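PDB 2J2M: catalase, which probably breaks hydrogen peroxide down to water and oxygen at a protoporphyrin IX heme, as tetrameric heme catalases do. Local coordinates for residues N21-G26 and P30-D35; F135-M140 and E416-F421; S173-M178 and G425-R430; G236-F239 and S243-T246; Q377-N382 and Q389-Q394. All blocks are in the same frame, centred on the assembly; numbering follows the deposited sequence.

Interaction 1: N21-G26 and P30-D35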
# COMPACT_ATOMS: atom_id res chain seq x y z
N ASN A 21 17.32 -24.92 -10.04
CA ASN A 21 17.79 -24.29 -11.27
C ASN A 21 16.74 -23.40 -11.92
O ASN A 21 15.58 -23.80 -12.10
CB ASN A 21 18.27 -25.36 -12.28
CG ASN A 21 19.31 -26.32 -11.68
OD1 ASN A 21 20.37 -25.90 -11.24
ND2 ASN A 21 18.99 -27.60 -11.65
N SER A 22 17.13 -22.18 -12.29
CA SER A 22 16.27 -21.34 -13.11
C SER A 22 16.14 -21.91 -14.52
O SER A 22 16.99 -22.68 -14.97
CB SER A 22 16.82 -19.92 -13.18
OG SER A 22 16.96 -19.37 -11.88
N ARG A 23 15.07 -21.55 -15.22
CA ARG A 23 14.94 -21.89 -16.62
C ARG A 23 15.72 -20.88 -17.46
O ARG A 23 15.43 -19.69 -17.41
CB ARG A 23 13.48 -21.95 -17.06
CG ARG A 23 13.36 -22.42 -18.49
CD ARG A 23 11.94 -22.75 -18.93
NE ARG A 23 12.02 -23.57 -20.13
CZ ARG A 23 11.60 -24.83 -20.22
NH1 ARG A 23 11.76 -25.50 -21.36
NH2 ARG A 23 11.01 -25.43 -19.19
N THR A 24 16.71 -21.36 -18.20
CA THR A 24 17.61 -20.47 -18.93
C THR A 24 17.66 -20.79 -20.42
O THR A 24 17.31 -21.90 -20.84
CB THR A 24 19.06 -20.51 -18.35
OG1 THR A 24 19.53 -21.87 -18.28
CG2 THR A 24 19.08 -19.85 -16.97
N ALA A 25 18.10 -19.81 -21.21
CA ALA A 25 18.15 -19.98 -22.66
C ALA A 25 19.44 -20.72 -23.03
O ALA A 25 20.36 -20.16 -23.63
CB ALA A 25 18.07 -18.62 -23.34
N GLY A 26 19.48 -21.99 -22.65
CA GLY A 26 20.70 -22.80 -22.74
C GLY A 26 21.30 -22.98 -21.37
O GLY A 26 20.99 -22.23 -20.43
N PRO A 30 21.08 -16.71 -20.76
CA PRO A 30 20.29 -15.90 -19.83
C PRO A 30 18.92 -16.52 -19.41
O PRO A 30 18.38 -17.39 -20.09
CB PRO A 30 20.13 -14.58 -20.57
CG PRO A 30 20.24 -14.93 -21.98
CD PRO A 30 21.17 -16.09 -22.10
N THR A 31 18.42 -16.05 -18.28
CA THR A 31 17.21 -16.52 -17.65
C THR A 31 15.96 -16.08 -18.43
O THR A 31 15.93 -14.99 -19.03
CB THR A 31 17.17 -16.05 -16.20
OG1 THR A 31 18.32 -16.56 -15.52
CG2 THR A 31 15.89 -16.51 -15.45
N LEU A 32 14.95 -16.94 -18.42
CA LEU A 32 13.73 -16.69 -19.18
C LEU A 32 12.65 -15.97 -18.36
O LEU A 32 12.41 -16.30 -17.18
CB LEU A 32 13.18 -18.00 -19.76
CG LEU A 32 14.07 -18.69 -20.80
CD1 LEU A 32 13.34 -19.93 -21.37
CD2 LEU A 32 14.48 -17.72 -21.90
N LEU A 33 12.01 -15.00 -19.00
CA LEU A 33 10.86 -14.33 -18.40
C LEU A 33 9.75 -15.33 -18.07
O LEU A 33 8.96 -15.10 -17.17
CB LEU A 33 10.31 -13.23 -19.31
CG LEU A 33 9.26 -12.29 -18.69
CD1 LEU A 33 9.83 -11.53 -17.50
CD2 LEU A 33 8.75 -11.31 -19.71
N GLU A 34 9.70 -16.44 -18.81
CA GLU A 34 8.64 -17.43 -18.61
C GLU A 34 8.83 -18.36 -17.41
O GLU A 34 8.00 -19.21 -17.16
CB GLU A 34 8.39 -18.26 -19.89
CG GLU A 34 9.49 -19.24 -20.24
CD GLU A 34 9.08 -20.15 -21.38
OE1 GLU A 34 8.99 -21.38 -21.13
OE2 GLU A 34 8.82 -19.65 -22.50
N ASP A 35 9.92 -18.19 -16.66
CA ASP A 35 10.10 -18.98 -15.43
C ASP A 35 9.12 -18.54 -14.34
O ASP A 35 9.51 -17.83 -13.42
CB ASP A 35 11.54 -18.89 -14.93
CG ASP A 35 11.88 -20.01 -13.94
OD1 ASP A 35 13.07 -20.38 -13.83
OD2 ASP A 35 10.96 -20.55 -13.29
O HOH W 1 17.98 -16.79 -12.84

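Interaction 2: F135-M140 and E416-F421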
# COMPACT_ATOMS: atom_id res chain seq x y z
N PHE A 135 6.44 11.01 30.09
CA PHE A 135 7.19 12.26 29.94
C PHE A 135 6.27 13.47 29.75
O PHE A 135 6.63 14.58 30.10
CB PHE A 135 8.17 12.24 28.75
CG PHE A 135 9.16 11.06 28.72
CD1 PHE A 135 8.80 9.83 28.15
CD2 PHE A 135 10.46 11.22 29.18
CE1 PHE A 135 9.70 8.78 28.08
CE2 PHE A 135 11.38 10.18 29.10
CZ PHE A 135 11.00 8.94 28.54
N ILE A 136 5.08 13.23 29.19
CA ILE A 136 4.19 14.29 28.67
C ILE A 136 2.74 13.97 29.05
O ILE A 136 2.42 12.85 29.45
CB ILE A 136 4.33 14.48 27.09
CG1 ILE A 136 4.03 13.19 26.31
CG2 ILE A 136 5.70 14.98 26.70
CD1 ILE A 136 3.76 13.42 24.84
N ARG A 137 1.85 14.93 28.93
CA ARG A 137 0.47 14.72 29.39
C ARG A 137 -0.61 15.01 28.34
O ARG A 137 -1.79 14.99 28.67
CB ARG A 137 0.20 15.51 30.68
CG ARG A 137 0.15 17.06 30.53
CD ARG A 137 -0.14 17.70 31.90
NE ARG A 137 0.74 18.85 32.06
CZ ARG A 137 1.61 19.03 33.04
NH1 ARG A 137 1.72 18.19 34.07
NH2 ARG A 137 2.36 20.12 32.99
N ASP A 138 -0.19 15.29 27.11
CA ASP A 138 -1.12 15.56 26.00
C ASP A 138 -0.53 14.95 24.72
O ASP A 138 0.68 15.08 24.44
CB ASP A 138 -1.33 17.07 25.84
CG ASP A 138 -2.49 17.41 24.91
OD1 ASP A 138 -2.57 16.83 23.79
OD2 ASP A 138 -3.34 18.27 25.32
N ALA A 139 -1.39 14.29 23.94
CA ALA A 139 -1.01 13.56 22.74
C ALA A 139 -0.39 14.49 21.69
O ALA A 139 0.40 14.05 20.85
CB ALA A 139 -2.20 12.85 22.17
N MET A 140 -0.74 15.78 21.76
CA MET A 140 -0.23 16.83 20.86
C MET A 140 1.29 16.86 20.82
O MET A 140 1.88 17.25 19.80
CB MET A 140 -0.76 18.22 21.29
CG MET A 140 -0.45 19.37 20.30
SD MET A 140 -1.18 19.18 18.66
CE MET A 140 -2.86 19.75 19.00
N GLU A 416 -5.09 22.97 35.10
CA GLU A 416 -4.70 23.98 36.10
C GLU A 416 -3.54 23.57 37.00
O GLU A 416 -2.56 24.31 37.11
CB GLU A 416 -5.91 24.39 36.96
CG GLU A 416 -6.95 25.22 36.23
CD GLU A 416 -6.95 26.67 36.68
OE1 GLU A 416 -6.89 27.57 35.81
OE2 GLU A 416 -7.01 26.91 37.91
N LYS A 417 -3.63 22.43 37.68
CA LYS A 417 -2.52 22.08 38.57
C LYS A 417 -1.53 21.09 37.98
O LYS A 417 -1.69 19.85 38.05
CB LYS A 417 -2.93 21.73 40.02
CG LYS A 417 -4.17 20.94 40.23
CD LYS A 417 -4.26 20.59 41.72
CE LYS A 417 -5.71 20.30 42.13
NZ LYS A 417 -5.86 19.84 43.55
N THR A 418 -0.49 21.67 37.39
CA THR A 418 0.51 20.93 36.65
C THR A 418 1.47 20.24 37.57
O THR A 418 1.84 19.11 37.33
CB THR A 418 1.26 21.86 35.70
OG1 THR A 418 1.74 23.00 36.45
CG2 THR A 418 0.30 22.30 34.57
N ASN A 419 1.88 20.93 38.64
CA ASN A 419 2.77 20.34 39.63
C ASN A 419 3.88 19.52 38.95
O ASN A 419 4.01 18.30 39.15
CB ASN A 419 1.95 19.50 40.63
CG ASN A 419 2.75 19.09 41.84
OD1 ASN A 419 3.94 19.38 41.96
ND2 ASN A 419 2.08 18.41 42.75
N ASN A 420 4.66 20.22 38.12
CA ASN A 420 5.72 19.62 37.30
C ASN A 420 6.90 19.02 38.07
O ASN A 420 7.61 18.14 37.54
CB ASN A 420 6.26 20.66 36.29
CG ASN A 420 5.29 20.93 35.14
OD1 ASN A 420 4.44 20.10 34.81
ND2 ASN A 420 5.43 22.09 34.52
N PHE A 421 7.11 19.50 39.30
CA PHE A 421 8.33 19.23 40.07
C PHE A 421 8.07 18.59 41.44
O PHE A 421 8.94 17.92 42.01
CB PHE A 421 9.14 20.53 40.26
CG PHE A 421 9.40 21.28 38.98
CD1 PHE A 421 10.30 20.80 38.04
CD2 PHE A 421 8.73 22.47 38.72
CE1 PHE A 421 10.54 21.48 36.85
CE2 PHE A 421 8.95 23.16 37.52
CZ PHE A 421 9.86 22.68 36.59

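Interaction 3: S173-M178 and G425-R430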
# COMPACT_ATOMS: atom_id res chain seq x y z
N SER A 173 8.16 16.59 32.15
CA SER A 173 8.92 15.36 31.93
C SER A 173 9.82 14.98 33.11
O SER A 173 10.41 13.87 33.12
CB SER A 173 9.79 15.52 30.71
OG SER A 173 10.80 16.44 31.05
N THR A 174 9.94 15.87 34.09
CA THR A 174 10.86 15.68 35.21
C THR A 174 10.60 14.35 35.94
O THR A 174 11.50 13.54 36.07
CB THR A 174 10.79 16.91 36.17
OG1 THR A 174 10.93 18.11 35.41
CG2 THR A 174 11.87 16.89 37.21
N ASN A 175 9.38 14.13 36.41
CA ASN A 175 8.99 12.88 37.05
C ASN A 175 9.39 11.59 36.31
O ASN A 175 9.91 10.67 36.93
CB ASN A 175 7.47 12.89 37.32
CG ASN A 175 7.07 11.99 38.47
OD1 ASN A 175 7.90 11.62 39.29
ND2 ASN A 175 5.79 11.67 38.55
N MET A 176 9.13 11.52 35.00
CA MET A 176 9.53 10.38 34.18
C MET A 176 11.06 10.23 34.13
O MET A 176 11.63 9.12 34.28
CB MET A 176 8.96 10.54 32.76
CG MET A 176 9.16 9.34 31.81
SD MET A 176 8.76 7.73 32.52
CE MET A 176 8.46 6.87 30.96
N LEU A 177 11.74 11.36 33.96
CA LEU A 177 13.18 11.38 34.03
C LEU A 177 13.67 10.74 35.32
O LEU A 177 14.61 9.96 35.28
CB LEU A 177 13.71 12.80 33.83
CG LEU A 177 14.13 13.30 32.42
CD1 LEU A 177 13.58 12.53 31.21
CD2 LEU A 177 13.82 14.76 32.27
N MET A 178 13.03 11.04 36.46
CA MET A 178 13.38 10.42 37.75
C MET A 178 13.33 8.90 37.73
O MET A 178 14.14 8.26 38.39
CB MET A 178 12.48 10.90 38.89
CG MET A 178 12.66 12.33 39.29
SD MET A 178 14.22 12.71 40.15
CE MET A 178 13.82 14.42 40.51
N GLY A 425 9.91 15.29 42.95
CA GLY A 425 10.66 15.37 44.20
C GLY A 425 10.32 14.26 45.17
O GLY A 425 11.22 13.59 45.68
N GLU A 426 9.03 14.06 45.43
CA GLU A 426 8.56 12.96 46.28
C GLU A 426 9.08 11.61 45.79
O GLU A 426 9.54 10.81 46.59
CB GLU A 426 7.03 12.91 46.35
CG GLU A 426 6.36 14.14 46.96
CD GLU A 426 4.86 14.09 46.82
OE1 GLU A 426 4.22 13.35 47.60
OE2 GLU A 426 4.32 14.78 45.92
N VAL A 427 9.00 11.37 44.48
CA VAL A 427 9.56 10.15 43.88
C VAL A 427 11.05 10.04 44.21
O VAL A 427 11.50 8.97 44.64
CB VAL A 427 9.31 10.02 42.34
CG1 VAL A 427 10.14 8.86 41.74
CG2 VAL A 427 7.81 9.83 42.03
N TYR A 428 11.81 11.12 44.04
CA TYR A 428 13.23 11.06 44.41
C TYR A 428 13.43 10.64 45.88
O TYR A 428 14.20 9.70 46.18
CB TYR A 428 13.95 12.38 44.12
CG TYR A 428 15.42 12.36 44.52
CD1 TYR A 428 15.86 12.98 45.69
CD2 TYR A 428 16.36 11.69 43.73
CE1 TYR A 428 17.21 12.94 46.05
CE2 TYR A 428 17.68 11.65 44.07
CZ TYR A 428 18.11 12.27 45.23
OH TYR A 428 19.45 12.21 45.55
N ARG A 429 12.72 11.31 46.79
CA ARG A 429 12.88 11.07 48.23
C ARG A 429 12.34 9.71 48.70
O ARG A 429 12.79 9.19 49.72
CB ARG A 429 12.32 12.23 49.06
CG ARG A 429 13.20 13.48 48.99
CD ARG A 429 12.62 14.69 49.71
NE ARG A 429 11.31 15.09 49.20
CZ ARG A 429 11.10 16.00 48.25
NH1 ARG A 429 9.86 16.29 47.88
NH2 ARG A 429 12.14 16.60 47.65
N ARG A 430 11.42 9.12 47.93
CA ARG A 430 10.96 7.76 48.18
C ARG A 430 11.97 6.65 47.83
O ARG A 430 11.78 5.49 48.21
CB ARG A 430 9.62 7.52 47.47
CG ARG A 430 8.43 8.05 48.26
CD ARG A 430 7.29 8.40 47.33
NE ARG A 430 6.07 8.76 48.06
CZ ARG A 430 5.18 7.89 48.53
NH1 ARG A 430 5.36 6.58 48.38
NH2 ARG A 430 4.10 8.34 49.16

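Interaction 4: G236-F239 and S243-T246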
# COMPACT_ATOMS: atom_id res chain seq x y z
N GLY A 236 27.40 -6.67 24.46
CA GLY A 236 28.53 -7.19 23.69
C GLY A 236 28.39 -8.66 23.34
O GLY A 236 28.84 -9.10 22.28
N LYS A 237 27.75 -9.41 24.24
CA LYS A 237 27.54 -10.83 24.04
C LYS A 237 26.22 -11.19 23.36
O LYS A 237 26.18 -12.13 22.57
CB LYS A 237 27.62 -11.55 25.39
CG LYS A 237 28.98 -12.18 25.70
CD LYS A 237 29.71 -11.42 26.82
CE LYS A 237 31.10 -12.03 27.11
NZ LYS A 237 31.90 -12.23 25.83
N ASP A 238 25.15 -10.45 23.65
CA ASP A 238 23.80 -10.80 23.20
C ASP A 238 22.93 -9.54 22.97
O ASP A 238 22.51 -8.93 23.94
CB ASP A 238 23.16 -11.70 24.27
CG ASP A 238 21.87 -12.38 23.80
OD1 ASP A 238 21.28 -11.97 22.77
OD2 ASP A 238 21.45 -13.33 24.51
N PHE A 239 22.66 -9.17 21.71
CA PHE A 239 21.75 -8.03 21.40
C PHE A 239 20.27 -8.43 21.43
O PHE A 239 19.40 -7.58 21.27
CB PHE A 239 22.09 -7.29 20.09
CG PHE A 239 21.84 -8.09 18.83
CD1 PHE A 239 20.69 -7.89 18.06
CD2 PHE A 239 22.78 -9.03 18.39
CE1 PHE A 239 20.44 -8.63 16.90
CE2 PHE A 239 22.55 -9.78 17.21
CZ PHE A 239 21.38 -9.56 16.46
N SER A 243 14.53 -11.21 24.84
CA SER A 243 13.76 -12.14 24.00
C SER A 243 14.22 -13.59 24.22
O SER A 243 13.41 -14.46 24.51
CB SER A 243 13.90 -11.78 22.50
OG SER A 243 13.11 -10.65 22.20
N ASN A 244 15.52 -13.81 24.04
CA ASN A 244 16.18 -15.07 24.33
C ASN A 244 15.78 -15.67 25.69
O ASN A 244 15.33 -16.82 25.75
CB ASN A 244 17.69 -14.86 24.30
CG ASN A 244 18.45 -16.15 24.02
OD1 ASN A 244 17.86 -17.21 23.77
ND2 ASN A 244 19.80 -16.06 24.03
N ASP A 245 15.95 -14.89 26.77
CA ASP A 245 15.68 -15.33 28.14
C ASP A 245 14.20 -15.66 28.36
O ASP A 245 13.88 -16.66 28.99
CB ASP A 245 16.16 -14.26 29.16
CG ASP A 245 15.66 -14.54 30.58
OD1 ASP A 245 16.20 -15.42 31.26
OD2 ASP A 245 14.71 -13.87 31.03
N THR A 246 13.30 -14.82 27.83
CA THR A 246 11.86 -15.04 27.98
C THR A 246 11.38 -16.22 27.13
O THR A 246 10.49 -16.99 27.55
CB THR A 246 10.99 -13.78 27.64
OG1 THR A 246 11.58 -12.61 28.21
CG2 THR A 246 9.59 -13.92 28.21

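Interaction 5: Q377-N382 and Q389-Q394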
# COMPACT_ATOMS: atom_id res chain seq x y z
N GLN A 377 -17.86 -10.93 5.23
CA GLN A 377 -19.23 -11.38 5.54
C GLN A 377 -20.02 -11.33 4.23
O GLN A 377 -20.01 -10.34 3.52
CB GLN A 377 -19.87 -10.49 6.62
CG GLN A 377 -19.08 -10.48 7.97
CD GLN A 377 -19.48 -9.34 8.91
OE1 GLN A 377 -20.25 -9.53 9.86
NE2 GLN A 377 -18.94 -8.14 8.64
N THR A 378 -20.67 -12.43 3.90
CA THR A 378 -21.24 -12.57 2.56
C THR A 378 -22.72 -12.18 2.40
O THR A 378 -23.20 -12.08 1.27
CB THR A 378 -21.00 -13.98 2.00
OG1 THR A 378 -21.54 -14.96 2.91
CG2 THR A 378 -19.49 -14.22 1.82
N SER A 379 -23.43 -11.95 3.50
CA SER A 379 -24.83 -11.52 3.37
C SER A 379 -24.87 -10.27 2.52
O SER A 379 -24.06 -9.35 2.71
CB SER A 379 -25.47 -11.19 4.73
OG SER A 379 -26.81 -10.75 4.51
N SER A 380 -25.83 -10.22 1.59
CA SER A 380 -25.98 -9.06 0.71
C SER A 380 -26.56 -7.87 1.48
O SER A 380 -26.44 -6.74 1.06
CB SER A 380 -26.82 -9.43 -0.53
OG SER A 380 -28.14 -9.80 -0.17
N VAL A 381 -27.16 -8.16 2.63
CA VAL A 381 -27.66 -7.14 3.55
C VAL A 381 -26.51 -6.50 4.31
O VAL A 381 -26.15 -6.93 5.43
CB VAL A 381 -28.71 -7.71 4.54
CG1 VAL A 381 -29.33 -6.58 5.38
CG2 VAL A 381 -29.79 -8.50 3.78
N ASN A 382 -25.96 -5.45 3.71
CA ASN A 382 -24.81 -4.73 4.26
C ASN A 382 -25.17 -3.33 4.83
O ASN A 382 -24.32 -2.44 4.94
CB ASN A 382 -23.67 -4.67 3.23
CG ASN A 382 -24.06 -3.96 1.92
OD1 ASN A 382 -25.12 -3.32 1.82
ND2 ASN A 382 -23.20 -4.07 0.91
N GLN A 389 -35.13 -9.77 10.24
CA GLN A 389 -35.04 -9.99 11.67
C GLN A 389 -33.81 -10.81 12.06
O GLN A 389 -33.35 -10.71 13.19
CB GLN A 389 -36.32 -10.68 12.21
CG GLN A 389 -36.95 -9.95 13.39
CD GLN A 389 -37.63 -10.88 14.38
OE1 GLN A 389 -38.71 -11.44 14.11
NE2 GLN A 389 -37.01 -11.06 15.55
N ASP A 390 -33.30 -11.61 11.13
CA ASP A 390 -32.17 -12.49 11.40
C ASP A 390 -30.79 -11.89 11.10
O ASP A 390 -29.77 -12.56 11.30
CB ASP A 390 -32.34 -13.86 10.75
CG ASP A 390 -32.36 -13.80 9.22
OD1 ASP A 390 -32.83 -12.77 8.65
OD2 ASP A 390 -31.93 -14.81 8.57
N GLU A 391 -30.73 -10.63 10.67
CA GLU A 391 -29.42 -9.97 10.53
C GLU A 391 -29.02 -9.29 11.84
O GLU A 391 -29.84 -9.17 12.76
CB GLU A 391 -29.40 -9.00 9.33
CG GLU A 391 -29.69 -9.67 7.96
CD GLU A 391 -28.68 -10.76 7.53
OE1 GLU A 391 -29.14 -11.79 7.02
OE2 GLU A 391 -27.44 -10.60 7.67
N PRO A 392 -27.73 -8.91 11.97
CA PRO A 392 -27.26 -8.29 13.23
C PRO A 392 -28.03 -7.03 13.68
O PRO A 392 -28.24 -6.09 12.90
CB PRO A 392 -25.80 -7.94 12.93
CG PRO A 392 -25.40 -8.84 11.81
CD PRO A 392 -26.63 -9.06 10.99
N LYS A 393 -28.44 -7.01 14.95
CA LYS A 393 -29.13 -5.87 15.53
C LYS A 393 -28.39 -5.34 16.76
O LYS A 393 -27.75 -6.10 17.48
CB LYS A 393 -30.59 -6.21 15.91
CG LYS A 393 -31.45 -6.84 14.76
CD LYS A 393 -31.73 -5.86 13.61
CE LYS A 393 -31.92 -6.62 12.31
NZ LYS A 393 -32.71 -5.82 11.32
N GLN A 394 -28.52 -4.04 17.00
CA GLN A 394 -28.03 -3.42 18.23
C GLN A 394 -28.72 -4.00 19.47
O GLN A 394 -29.87 -4.35 19.42
CB GLN A 394 -28.22 -1.89 18.20
CG GLN A 394 -29.67 -1.41 18.16
CD GLN A 394 -29.78 0.10 18.00
OE1 GLN A 394 -28.93 0.74 17.37
NE2 GLN A 394 -30.82 0.68 18.59
O HOH W 2 -25.96 -8.69 7.53

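Interaction 1: N21-G26 and P30-D35
The guanidinium of R23 meets L32 at its edge: CD1 of the leucine lies near the plane of the group, 4.1 Å from R23 NE, and the same methyl packs 3.8 Å from R23 CG. E34 approaches obliquely. Its OE1 stands 3.9 Å from R23 NE, well off the guanidinium plane, with the two planes 36° apart, so this long salt bridge is an attraction of charges with no N-H aimed at the oxygen. The aimed bonds run to other chains: R23 NE to H410 of the second subunit, R23 NH1 to the carbonyl of D401 of the fourth, and E34 OE2 to Q333 of the fourth. The D35 carboxylate takes the backbone N of R23 on OD1 at 2.7 Å and 170°, from the anti side and 34° out of plane. OD1 also forms a salt bridge with R412 of the second subunit, while OD2 caps L38 N at the start of helix 36-45. All this sits in the N-terminal arm, which in catalases threads between subunits. A single antiparallel bridge pairs T24 with T31, held by L32 N to R23 O at 3.0 Å and A25 N to P30 O at 2.7 Å. Beside it A25 CB packs 4.0 Å from L32 CD2. A water links S22 OG to T31 OG1, each hydroxyl lying beside its own backbone N, and S22 OG also bonds D138 of the second subunit.

Interaction 2: F135-M140 and E416-F421
R137 ties the catalase core to its C-terminal helical part, reaching from the loop ahead of helix 142-149 to T418 and N420 in the linker that leads into helix 422-430. The chief bond runs from R137 NH2 to N420 OD1, 2.8 Å long with 161° at the hydrogen. It uses a lone pair of the amide oxygen in the carbonyl plane. N420 OD1 lies close to the guanidinium plane, so the amide meets the arginine at its edge, with the two planes only 10° apart. NH1 adds two weak bonds, one to the same N420 OD1 at 3.4 Å and one to T418 O, also at 3.4 Å. T418 comes from another side: its CG2 methyl lies over one guanidinium face, 3.4 Å from R137 NH2. The arginine gets there with CG between its backbone N and carbonyl carbon (chi1 69°) and a bend further out, at chi3. Next along the loop, D138 OD1 accepts M140 N at 2.9 Å in an Asx turn. R137 NH1 also forms a salt bridge with D279, while T418 O takes a further bond from K282. The charge of R137 is thus answered by an aspartate of its own chain. The linker supplies neutral oxygens, and the nearly coplanar amide, with a methyl over one face, probably restrains how the guanidinium can turn.

Interaction 3: S173-M178 and G425-R430
M178 and V427 face each other where two helices run side by side, the segments 174-178 and 425-430 lying 9.4 Å apart at closest approach and nearly parallel at 17°. The pair joins the catalase core to the C-terminal helical domain. M178 points at the second helix and meets it at two places: CB packs 4.2 Å from V427 CG1, and further out the chain, bent at chi2, brings SD to 4.0 Å from Y428 CB. The methionine and tyrosine side chains cross at a slant. SD lies 5.4 Å from the centroid of the Y428 ring and 64° off its normal, an oblique Met-aromatic contact. F463 and A466 of helix 453-466 pack on M178 as well, and L439 and L470 touch both M178 and Y428. One turn before M178, N175 crosses V427 at about a right angle. Its CG is anti to the backbone N (chi1 -155°), which carries the amide across toward the valine. The nitrogen end is held by a bond from ND2 to T281 O. The oxygen fares differently: buried and without any polar partner in the model, N175 OD1 rests 3.3 Å from V427 CG2.

Interaction 4: G236-F239 and S243-T246
D238 and N244 join across a tight corner in the chain, and the first segment leads up to that bond from the end of a helix. At G236 and K237 the weakly bonded last turn of helix 228-237 runs out, and K237 packs on T232 of the second subunit. D238 comes next and turns its side chain toward the second helix. CG is anti to the backbone N (chi1 -168°), which extends the carboxylate toward N244, across a gap of 8.8 Å between D238 CA and N244 CA. OD2 receives N244 ND2 at 3.2 Å, with an almost straight 172° at the hydrogen. The donor arrives on the syn side of the carboxylate, a little out of its plane, whereas the oxygen lies in the plane of the N244 amide. The two flat groups are well turned against each other, 67° apart, and do not stack. N244 OD1 points away from this bond. The other aspartate oxygen is taken as well: D238 OD1 accepts the backbone N of N240, its stronger partner. F239 follows, a buried residue whose ring meets H99 of the second subunit edge-to-face. With its two oxygens D238 thus bonds both the short connection, at N240, and the first turn of helix 241-251, at N244. OD1 closes an Asx turn onto N240, and OD2 reaches over that turn to N244, in a corner between two consecutive helices, 228-237 and 241-251, at a subunit boundary of the catalase tetramer.

Interaction 5: Q377-N382 and Q389-Q394
Polar contact between S379 and E391 comes first: S379 OG donates to E391 OE2 at 3.2 Å, a weak bond. The glutamate reaches it by folding back, with CG beside its own backbone N (chi1 -60°) and a second bend at chi2. A water sits between the same OE2 and the carbonyl of V381, 2.7 Å from V381 O. Its distance to E391 OE2 is too short to trust, so that half of the bridge is doubtful. The apolar share is small. V381 CG1 lies 4.0 Å from E391 CG, the two side chains meeting at a slant, so the valine packs on the aliphatic part of the glutamate while the carboxylate turns to the serine. Turn bonds shape the first segment: V381 N donates to S379 OG at 3.2 Å and 144°, so the hydroxyl that gives to E391 also accepts from the backbone two residues on. Around the contact, R162 of the third subunit bonds S380 O and N382 OD1, and the backbone of K393 bonds the fourth subunit. An ST turn at S379 followed by an inverse gamma turn centred on V381 thus shapes this irregular part of the long loop between helix 330-346 and strand 403-404.

How the interactions relate
Interactions 2 and 3 form one joint between the core and the C-terminal helices: their centres are 14 Å apart, F135 O meets S173 CB at 3.4 Å, and F135 CD2 meets M176 CG at 3.5 Å. Interactions 4 and 5 fall within the long sequence interval these two span, yet sit about 36 and 46 Å from interaction 2, between centres. Interaction 1 lies 64 Å from interaction 2 within a chain, but the tetramer brings them together, since S22 of one subunit bonds D138 of another. The side chains of S22 and R137 each come within about 9 Å of a bound heme, and that of N175 within about 12 Å.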